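PDB 4NQ3: cyanuric acid amidohydrolase from Azorhizobium caulinodans, which catalyses the hydrolytic opening of the s-triazine ring of cyanuric acid, giving carboxybiuret, which decarboxylates spontaneously to biuret. Local coordinates for residues 1-12 with 240-252. Numbering follows the deposited sequence.
Sequences MPIAKVHRIATA and GMSEGWSGPLAIA
Ser-246 N donates a nearly straight hydrogen bond of 3.0 Å to Pro-2 O (168° at the hydrogen), joining the loop after strand 235-242 to the start of strand 2-10, while two waters bridge the backbones beyond it. One water accepts from Ala-4 N and donates to Ser-246 O; the other donates to Ala-4 O and accepts from Leu-249 N. The side chains of Pro-2 and Trp-245 cross at about a right angle, with Pro-2 CG over the five-membered ring, 4.0 Å from its centroid, in a CH-pi contact. Trp-245 CG lies beside the Trp-245 backbone N (chi1 -78°), which brings CZ3 to 3.7 Å from Ala-4 CB, and Ala-4 N meets the ring edge in plane. Each of the three repeating units has a four-stranded mixed sheet; the connection that probably links the second to the third, with the start of strand 249-256, packs against strand 2-10, an outer strand of the first sheet. Strand 106-113 contributes Ala-108 to the surroundings of Trp-245. Replacing Trp-245 by an alanine would probably deprive Pro-2 CG of its aromatic partner and open a gap beside Ala-4. Farther along, Leu-249 reaches Val-6 with CD1, 3.8 Å from Val-6 CG2, the branch beside the backbone N.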
loop_
_atom_site.group_PDB
_atom_site.type_symbol
_atom_site.label_atom_id
_atom_site.label_comp_id
_atom_site.label_asym_id
_atom_site.label_seq_id
_atom_site.Cartn_x
_atom_site.Cartn_y
_atom_site.Cartn_z
HETATM N N MSE A 1 -43.714 25.573 -7.949
HETATM C CA MSE A 1 -42.491 25.840 -7.180
HETATM C C MSE A 1 -41.769 24.569 -6.703
HETATM O O MSE A 1 -42.300 23.834 -5.878
HETATM C CB MSE A 1 -42.815 26.715 -5.965
HETATM C CG MSE A 1 -42.441 28.200 -6.107
HETATM SE SE MSE A 1 -41.481 28.886 -4.547
HETATM C CE MSE A 1 -41.128 30.688 -5.193
ATOM N N PRO A 2 -40.541 24.329 -7.195
ATOM C CA PRO A 2 -39.746 23.121 -6.931
ATOM C C PRO A 2 -39.068 23.047 -5.557
ATOM O O PRO A 2 -38.682 24.049 -4.954
ATOM C CB PRO A 2 -38.677 23.172 -8.015
ATOM C CG PRO A 2 -38.486 24.617 -8.253
ATOM C CD PRO A 2 -39.839 25.247 -8.107
ATOM N N ILE A 3 -38.920 21.815 -5.087
ATOM C CA ILE A 3 -38.338 21.469 -3.796
ATOM C C ILE A 3 -37.111 20.568 -3.939
ATOM O O ILE A 3 -37.160 19.554 -4.631
ATOM C CB ILE A 3 -39.386 20.756 -2.941
ATOM C CG1 ILE A 3 -40.601 21.673 -2.788
ATOM C CG2 ILE A 3 -38.789 20.289 -1.618
ATOM C CD1 ILE A 3 -41.706 21.106 -1.958
ATOM N N ALA A 4 -36.013 20.902 -3.276
ATOM C CA ALA A 4 -34.876 19.983 -3.264
ATOM C C ALA A 4 -35.079 18.912 -2.203
ATOM O O ALA A 4 -35.405 19.196 -1.051
ATOM C CB ALA A 4 -33.566 20.723 -3.019
ATOM N N LYS A 5 -34.862 17.671 -2.594
ATOM C CA LYS A 5 -34.926 16.568 -1.663
ATOM C C LYS A 5 -33.569 15.872 -1.728
ATOM O O LYS A 5 -33.121 15.466 -2.802
ATOM C CB LYS A 5 -36.094 15.635 -2.038
ATOM C CG LYS A 5 -37.421 15.971 -1.341
ATOM C CD LYS A 5 -38.654 15.401 -2.055
ATOM C CE LYS A 5 -38.766 13.866 -1.958
ATOM N NZ LYS A 5 -39.776 13.238 -2.908
ATOM N N VAL A 6 -32.885 15.786 -0.594
ATOM C CA VAL A 6 -31.581 15.124 -0.544
ATOM C C VAL A 6 -31.628 13.863 0.307
ATOM O O VAL A 6 -32.004 13.921 1.486
ATOM C CB VAL A 6 -30.512 16.063 0.004
ATOM C CG1 VAL A 6 -29.184 15.348 0.114
ATOM C CG2 VAL A 6 -30.407 17.263 -0.887
ATOM N N HIS A 7 -31.230 12.736 -0.274
ATOM C CA HIS A 7 -31.348 11.433 0.395
ATOM C C HIS A 7 -30.001 10.774 0.647
ATOM O O HIS A 7 -29.284 10.494 -0.303
ATOM C CB HIS A 7 -32.189 10.473 -0.447
ATOM C CG HIS A 7 -33.557 10.977 -0.775
ATOM N ND1 HIS A 7 -34.614 10.890 0.107
ATOM C CD2 HIS A 7 -34.041 11.579 -1.890
ATOM C CE1 HIS A 7 -35.691 11.413 -0.454
ATOM N NE2 HIS A 7 -35.370 11.838 -1.665
ATOM N N ARG A 8 -29.658 10.494 1.901
ATOM C CA ARG A 8 -28.396 9.797 2.168
ATOM C C ARG A 8 -28.627 8.283 2.367
ATOM O O ARG A 8 -29.301 7.855 3.292
ATOM C CB ARG A 8 -27.691 10.394 3.374
ATOM C CG ARG A 8 -26.199 10.183 3.364
ATOM C CD ARG A 8 -25.479 11.059 4.426
ATOM N NE ARG A 8 -25.897 10.657 5.765
ATOM C CZ ARG A 8 -25.928 11.431 6.846
ATOM N NH1 ARG A 8 -25.551 12.705 6.820
ATOM N NH2 ARG A 8 -26.345 10.897 7.980
ATOM N N ILE A 9 -28.092 7.479 1.466
ATOM C CA ILE A 9 -28.350 6.055 1.474
ATOM C C ILE A 9 -27.078 5.233 1.757
ATOM O O ILE A 9 -26.061 5.404 1.092
ATOM C CB ILE A 9 -28.972 5.629 0.133
ATOM C CG1 ILE A 9 -30.285 6.388 -0.071
ATOM C CG2 ILE A 9 -29.201 4.113 0.075
ATOM C CD1 ILE A 9 -30.978 6.107 -1.368
ATOM N N ALA A 10 -27.127 4.355 2.756
ATOM C CA ALA A 10 -25.998 3.464 3.019
ATOM C C ALA A 10 -25.798 2.414 1.891
ATOM O O ALA A 10 -26.726 2.083 1.167
ATOM C CB ALA A 10 -26.186 2.783 4.329
ATOM N N THR A 11 -24.572 1.930 1.728
ATOM C CA THR A 11 -24.237 0.888 0.749
ATOM C C THR A 11 -23.241 -0.093 1.377
ATOM O O THR A 11 -22.303 0.317 2.075
ATOM C CB THR A 11 -23.600 1.471 -0.521
ATOM O OG1 THR A 11 -22.332 2.037 -0.161
ATOM C CG2 THR A 11 -24.469 2.578 -1.141
ATOM N N ALA A 12 -23.399 -1.379 1.106
ATOM C CA ALA A 12 -22.510 -2.362 1.707
ATOM C C ALA A 12 -21.363 -2.710 0.783
ATOM O O ALA A 12 -20.459 -3.445 1.161
ATOM C CB ALA A 12 -23.283 -3.611 2.066
ATOM N N GLY A 240 -27.039 25.633 -4.468
ATOM C CA GLY A 240 -27.115 27.003 -4.024
ATOM C C GLY A 240 -28.426 27.290 -3.349
ATOM O O GLY A 240 -29.232 26.382 -3.136
HETATM N N MSE A 241 -28.615 28.556 -2.984
HETATM C CA MSE A 241 -29.887 29.047 -2.481
HETATM C C MSE A 241 -30.577 29.872 -3.562
HETATM O O MSE A 241 -29.922 30.551 -4.366
HETATM C CB MSE A 241 -29.679 29.874 -1.228
HETATM C CG MSE A 241 -28.985 29.116 -0.155
HETATM SE SE MSE A 241 -30.180 27.826 0.652
HETATM C CE MSE A 241 -31.224 29.062 1.732
ATOM N N SER A 242 -31.902 29.799 -3.586
ATOM C CA SER A 242 -32.677 30.499 -4.588
ATOM C C SER A 242 -34.032 30.889 -4.061
ATOM O O SER A 242 -34.655 30.121 -3.344
ATOM C CB SER A 242 -32.862 29.640 -5.834
ATOM O OG SER A 242 -33.884 30.179 -6.662
ATOM N N GLU A 243 -34.494 32.069 -4.463
ATOM C CA GLU A 243 -35.850 32.509 -4.167
ATOM C C GLU A 243 -36.889 31.627 -4.882
ATOM O O GLU A 243 -38.023 31.485 -4.406
ATOM C CB GLU A 243 -36.043 33.971 -4.569
ATOM C CG GLU A 243 -35.083 34.952 -3.910
ATOM C CD GLU A 243 -35.400 35.205 -2.440
ATOM O OE1 GLU A 243 -36.521 34.848 -2.002
ATOM O OE2 GLU A 243 -34.539 35.788 -1.734
ATOM N N GLY A 244 -36.512 31.070 -6.034
ATOM C CA GLY A 244 -37.434 30.308 -6.862
ATOM C C GLY A 244 -37.546 28.846 -6.504
ATOM O O GLY A 244 -38.109 28.054 -7.261
ATOM N N TRP A 245 -36.979 28.490 -5.355
ATOM C CA TRP A 245 -37.085 27.151 -4.780
ATOM C C TRP A 245 -37.670 27.237 -3.366
ATOM O O TRP A 245 -37.532 28.254 -2.698
ATOM C CB TRP A 245 -35.715 26.469 -4.738
ATOM C CG TRP A 245 -35.213 25.901 -6.048
ATOM C CD1 TRP A 245 -34.850 26.594 -7.156
ATOM C CD2 TRP A 245 -34.961 24.518 -6.343
ATOM N NE1 TRP A 245 -34.419 25.733 -8.138
ATOM C CE2 TRP A 245 -34.479 24.454 -7.662
ATOM C CE3 TRP A 245 -35.103 23.333 -5.620
ATOM C CZ2 TRP A 245 -34.145 23.257 -8.274
ATOM C CZ3 TRP A 245 -34.777 22.146 -6.230
ATOM C CH2 TRP A 245 -34.302 22.115 -7.548
ATOM N N SER A 246 -38.331 26.185 -2.903
ATOM C CA SER A 246 -38.736 26.135 -1.498
ATOM C C SER A 246 -38.562 24.736 -0.897
ATOM O O SER A 246 -38.306 23.765 -1.605
ATOM C CB SER A 246 -40.182 26.576 -1.336
ATOM O OG SER A 246 -41.030 25.561 -1.831
ATOM N N GLY A 247 -38.699 24.644 0.415
ATOM C CA GLY A 247 -38.519 23.392 1.107
ATOM C C GLY A 247 -37.747 23.639 2.383
ATOM O O GLY A 247 -37.330 24.757 2.680
ATOM N N PRO A 248 -37.551 22.588 3.163
ATOM C CA PRO A 248 -36.885 22.719 4.456
ATOM C C PRO A 248 -35.372 22.865 4.345
ATOM O O PRO A 248 -34.727 23.374 5.259
ATOM C CB PRO A 248 -37.258 21.416 5.164
ATOM C CG PRO A 248 -37.503 20.450 4.078
ATOM C CD PRO A 248 -38.037 21.221 2.911
ATOM N N LEU A 249 -34.800 22.419 3.237
ATOM C CA LEU A 249 -33.354 22.316 3.171
ATOM C C LEU A 249 -32.684 23.607 2.706
ATOM O O LEU A 249 -33.086 24.199 1.700
ATOM C CB LEU A 249 -32.966 21.149 2.255
ATOM C CG LEU A 249 -33.254 19.721 2.746
ATOM C CD1 LEU A 249 -32.811 18.715 1.730
ATOM C CD2 LEU A 249 -32.517 19.477 4.055
ATOM N N ALA A 250 -31.672 24.043 3.457
ATOM C CA ALA A 250 -30.774 25.120 3.020
ATOM C C ALA A 250 -29.330 24.620 2.959
ATOM O O ALA A 250 -29.007 23.534 3.470
ATOM C CB ALA A 250 -30.863 26.301 3.934
ATOM N N ILE A 251 -28.456 25.411 2.350
ATOM C CA ILE A 251 -27.056 25.026 2.277
ATOM C C ILE A 251 -26.228 26.213 2.699
ATOM O O ILE A 251 -26.575 27.351 2.394
ATOM C CB ILE A 251 -26.657 24.555 0.849
ATOM C CG1 ILE A 251 -25.233 24.001 0.825
ATOM C CG2 ILE A 251 -26.837 25.676 -0.180
ATOM C CD1 ILE A 251 -24.851 23.345 -0.496
ATOM N N ALA A 252 -25.167 25.947 3.448
ATOM C CA ALA A 252 -24.206 26.966 3.839
ATOM C C ALA A 252 -22.835 26.394 3.535
ATOM O O ALA A 252 -22.705 25.177 3.390
ATOM C CB ALA A 252 -24.351 27.311 5.304
HETATM O O HOH W 1 -35.712 21.690 0.318
HETATM O O HOH W 2 -35.740 23.255 -1.726
#